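Local structure of protein YrdA (Escherichia coli, 3TIO) at residues Arg102-Met107 / Arg161-Asn166; Gln131-Arg134 / Leu140-Gly143. The protein binds zinc and belongs to the gamma-class carbonic anhydrase family, so a related zinc-dependent role is plausible but not established. The protein carries 1 engineered substitution. One frame throughout, in Å; residues are numbered along the deposited sequence.

Contact 1. Residues Arg102-Met107 / Arg161-Asn166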
# COMPACT_ATOMS: atom_id res chain seq x y z
N ARG A 102 -10.34 21.40 4.23
CA ARG A 102 -9.49 21.84 3.13
C ARG A 102 -8.03 21.47 3.35
O ARG A 102 -7.16 22.33 3.45
CB ARG A 102 -9.63 23.35 2.93
CG ARG A 102 -11.06 23.80 2.68
CD ARG A 102 -11.15 25.32 2.51
NE ARG A 102 -10.64 26.02 3.68
CZ ARG A 102 -11.28 26.10 4.84
NH1 ARG A 102 -12.47 25.54 4.99
NH2 ARG A 102 -10.72 26.73 5.87
N VAL A 103 -7.78 20.16 3.44
CA VAL A 103 -6.43 19.64 3.63
C VAL A 103 -6.15 18.67 2.50
O VAL A 103 -7.03 17.91 2.08
CB VAL A 103 -6.31 18.87 4.96
CG1 VAL A 103 -4.94 18.18 5.05
CG2 VAL A 103 -6.50 19.82 6.13
N LEU A 104 -4.93 18.70 1.98
CA LEU A 104 -4.54 17.78 0.93
C LEU A 104 -3.43 16.91 1.51
O LEU A 104 -2.38 17.41 1.92
CB LEU A 104 -4.03 18.54 -0.30
CG LEU A 104 -3.78 17.66 -1.54
CD1 LEU A 104 -3.92 18.50 -2.81
CD2 LEU A 104 -2.40 17.03 -1.45
N VAL A 105 -3.70 15.60 1.58
CA VAL A 105 -2.72 14.66 2.10
C VAL A 105 -2.08 13.96 0.90
O VAL A 105 -2.72 13.15 0.23
CB VAL A 105 -3.38 13.60 3.02
CG1 VAL A 105 -2.30 12.72 3.64
CG2 VAL A 105 -4.21 14.28 4.11
N GLY A 106 -0.82 14.29 0.64
CA GLY A 106 -0.09 13.73 -0.49
C GLY A 106 -0.08 12.21 -0.55
O GLY A 106 0.05 11.55 0.48
N MET A 107 -0.19 11.67 -1.76
CA MET A 107 -0.23 10.22 -1.94
C MET A 107 0.93 9.50 -1.26
O MET A 107 2.06 9.99 -1.23
CB MET A 107 -0.28 9.87 -3.43
CG MET A 107 0.94 10.26 -4.25
SD MET A 107 0.66 10.00 -6.03
CE MET A 107 0.14 11.64 -6.53
N ARG A 161 -9.29 23.87 -2.50
CA ARG A 161 -10.72 23.87 -2.75
C ARG A 161 -11.02 23.21 -4.10
O ARG A 161 -11.91 22.37 -4.21
CB ARG A 161 -11.27 25.30 -2.75
CG ARG A 161 -11.37 25.94 -1.36
CD ARG A 161 -11.78 27.41 -1.47
NE ARG A 161 -11.99 28.03 -0.16
CZ ARG A 161 -13.07 27.84 0.60
NH1 ARG A 161 -14.05 27.04 0.19
NH2 ARG A 161 -13.17 28.44 1.77
N TYR A 162 -10.26 23.60 -5.12
CA TYR A 162 -10.45 23.03 -6.45
C TYR A 162 -10.24 21.52 -6.44
O TYR A 162 -10.98 20.78 -7.09
CB TYR A 162 -9.50 23.68 -7.46
CG TYR A 162 -9.75 25.16 -7.66
CD1 TYR A 162 -11.03 25.63 -7.97
CD2 TYR A 162 -8.71 26.09 -7.55
CE1 TYR A 162 -11.27 26.99 -8.16
CE2 TYR A 162 -8.94 27.45 -7.74
CZ TYR A 162 -10.22 27.90 -8.04
OH TYR A 162 -10.45 29.24 -8.23
N SER A 163 -9.25 21.06 -5.69
CA SER A 163 -8.97 19.63 -5.61
C SER A 163 -10.20 18.87 -5.12
O SER A 163 -10.60 17.87 -5.72
CB SER A 163 -7.80 19.36 -4.67
OG SER A 163 -7.60 17.97 -4.51
N ALA A 164 -10.79 19.34 -4.03
CA ALA A 164 -11.97 18.70 -3.47
C ALA A 164 -13.14 18.81 -4.46
O ALA A 164 -13.85 17.84 -4.70
CB ALA A 164 -12.35 19.37 -2.15
N ASN A 165 -13.32 20.00 -5.03
CA ASN A 165 -14.40 20.22 -5.99
C ASN A 165 -14.29 19.30 -7.19
O ASN A 165 -15.28 18.73 -7.65
CB ASN A 165 -14.39 21.67 -6.50
CG ASN A 165 -14.76 22.68 -5.43
OD1 ASN A 165 -15.18 22.31 -4.33
ND2 ASN A 165 -14.62 23.95 -5.76
N ASN A 166 -13.07 19.16 -7.71
CA ASN A 166 -12.86 18.30 -8.87
C ASN A 166 -13.19 16.85 -8.55
O ASN A 166 -13.77 16.15 -9.38
CB ASN A 166 -11.42 18.42 -9.37
CG ASN A 166 -11.13 19.77 -9.98
OD1 ASN A 166 -12.03 20.46 -10.46
ND2 ASN A 166 -9.86 20.17 -9.97
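S163 OG is hydrogen-bonded to T87 OG1, and it also lies 4.1 Å from L104 CD1, the methyl that carries L104's share of the contact. The hydroxyl stands anti to its own backbone nitrogen (chi1 176°), which directs it from helix 154-176 onto the outside of strand 103-105. A small serine suits this spot: it lets the helix lie near the sheet and still bonds to the neighbouring strand 87-88, while the branched leucine fills the space beside it.

At the other end of the contact, R102 and R161 run side by side and point the same way. R102 CD sits over the centre of the R161 guanidinium, 3.7 Å from CZ of R161. The chain of R102 bends at chi3 (-59°), and beyond the bend its guanidinium lies only 10° from the plane of the R161 group. The two are offset, with R161 NH2 over a face of the R102 guanidinium and 4.0 Å from R102 NE. That nitrogen forms a salt bridge with D120 OD1, which probably offsets much of the repulsion between the like charges.

The helix lies along the outside of the parallel beta-helix. Beside this contact, M107 packs on H95 of a second subunit, one of the histidines of the zinc site, and N166 packs on S71 of that subunit. With no hydrogen bond between the two segments, adhesion rests on van der Waals contact, chiefly the R102 methylene CD over the flat face of the R161 guanidinium, while R102 NE and S163 OG are satisfied elsewhere, by D120 and T87.

Contact 2. Residues Gln131-Arg134 / Leu140-Gly143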
# COMPACT_ATOMS: atom_id res chain seq x y z
N GLN A 131 3.17 10.58 15.72
CA GLN A 131 2.07 10.57 16.66
C GLN A 131 1.98 11.90 17.41
O GLN A 131 2.99 12.47 17.81
CB GLN A 131 2.24 9.43 17.68
CG GLN A 131 2.24 8.04 17.07
CD GLN A 131 2.35 6.95 18.12
OE1 GLN A 131 1.49 6.83 19.00
NE2 GLN A 131 3.40 6.15 18.03
N ASN A 132 0.75 12.37 17.59
CA ASN A 132 0.47 13.61 18.31
C ASN A 132 1.06 14.89 17.73
O ASN A 132 1.03 15.93 18.39
CB ASN A 132 0.92 13.47 19.76
CG ASN A 132 0.22 12.34 20.48
OD1 ASN A 132 -1.00 12.28 20.52
ND2 ASN A 132 1.00 11.43 21.04
N LYS A 133 1.59 14.85 16.51
CA LYS A 133 2.15 16.08 15.94
C LYS A 133 1.03 16.96 15.39
O LYS A 133 0.12 16.49 14.72
CB LYS A 133 3.15 15.77 14.83
CG LYS A 133 3.82 17.02 14.27
CD LYS A 133 4.95 16.70 13.31
CE LYS A 133 5.62 17.97 12.79
NZ LYS A 133 6.22 18.78 13.89
N ARG A 134 1.10 18.25 15.70
CA ARG A 134 0.11 19.21 15.22
C ARG A 134 0.68 19.98 14.04
O ARG A 134 1.78 20.52 14.11
CB ARG A 134 -0.28 20.18 16.34
CG ARG A 134 -1.16 21.34 15.89
CD ARG A 134 -1.46 22.30 17.03
NE ARG A 134 -2.43 21.76 17.98
CZ ARG A 134 -3.74 21.72 17.77
NH1 ARG A 134 -4.25 22.21 16.64
NH2 ARG A 134 -4.55 21.20 18.68
N LEU A 140 2.85 24.22 4.26
CA LEU A 140 3.19 23.02 3.51
C LEU A 140 4.12 22.20 4.40
O LEU A 140 5.09 22.73 4.95
CB LEU A 140 3.94 23.38 2.22
CG LEU A 140 4.67 22.21 1.54
CD1 LEU A 140 3.66 21.17 1.09
CD2 LEU A 140 5.48 22.72 0.35
N TYR A 141 3.80 20.92 4.56
CA TYR A 141 4.61 20.02 5.36
C TYR A 141 5.11 18.91 4.44
O TYR A 141 4.37 18.40 3.61
CB TYR A 141 3.80 19.42 6.51
CG TYR A 141 3.61 20.35 7.68
CD1 TYR A 141 2.65 21.37 7.65
CD2 TYR A 141 4.40 20.23 8.83
CE1 TYR A 141 2.49 22.24 8.74
CE2 TYR A 141 4.25 21.09 9.91
CZ TYR A 141 3.29 22.09 9.86
OH TYR A 141 3.15 22.94 10.94
N LEU A 142 6.39 18.54 4.59
CA LEU A 142 7.00 17.50 3.75
C LEU A 142 8.05 16.74 4.54
O LEU A 142 8.69 17.29 5.43
CB LEU A 142 7.70 18.14 2.55
CG LEU A 142 7.00 19.16 1.65
CD1 LEU A 142 8.04 19.85 0.77
CD2 LEU A 142 5.95 18.49 0.80
N GLY A 143 8.24 15.46 4.20
CA GLY A 143 9.26 14.68 4.86
C GLY A 143 8.83 13.53 5.74
O GLY A 143 7.64 13.34 6.02
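The last turn of the left-handed parallel beta-helix brings K133, in the loop before strand 134-135, and R134, the first residue of that strand, across to Y141 on strand 139-143. Strand 134-135 is the outermost of its sheet, whereas 139-143 is followed in its own sheet by the antiparallel edge strand 146-151; the tyrosine reaches from one wall toward the other. K133 comes at the ring obliquely, with its CE 4.5 Å from Y141 CE2. Its chain is extended as far as CE and turns only at the last torsion (chi4 61°), delivering only its last methylene, CE, to the ring. The ammonium group lies farther off, at 5.0 Å from K133 NZ to Y141 CE2. A lysine suits this margin because its long chain can bring a methylene near the ring while the charge stays more distant.

V146, on the next strand, packs on both K133 and Y141, and V121 also lies against the tyrosine. Polar demands are met at the far end of the ring. Y141 OH is hydrogen-bonded by Q148 NE2 and by the backbone N of E136, two donors that hold the buried hydroxyl and fix where the ring ends. R134 O lies 4.2 Å from Y141 OH, too far for a hydrogen bond. The R134 side chain starts off away from Y141, and its NH1 forms a salt bridge with E118 OE2 on the preceding coil.

Tyrosine thus combines a bulky hydrophobic ring with a hydroxyl able to bond to the chain around it, and the whole belongs to the terminal coil of a hexapeptide-repeat beta-helix.

How the contacts relate
Both contacts involve the mixed sheet containing strands 103-105 and 139-143: contact 1 brings the C-terminal helix to its outside, and contact 2 links it to the neighbouring sheet of strand 134-135. Contact 1 is a surface contact, close to a subunit boundary. Contact 2 is partly buried and joins two walls of the last coil, with no other chain touching its segments. Their centres are about 17 Å apart and their nearest atoms about 7 Å, and contact 2 is nested within the chain loop that contact 1 closes. Two arginines side by side dominate the first, a buried tyrosine the second; in neither does a hydrogen bond cross between segments.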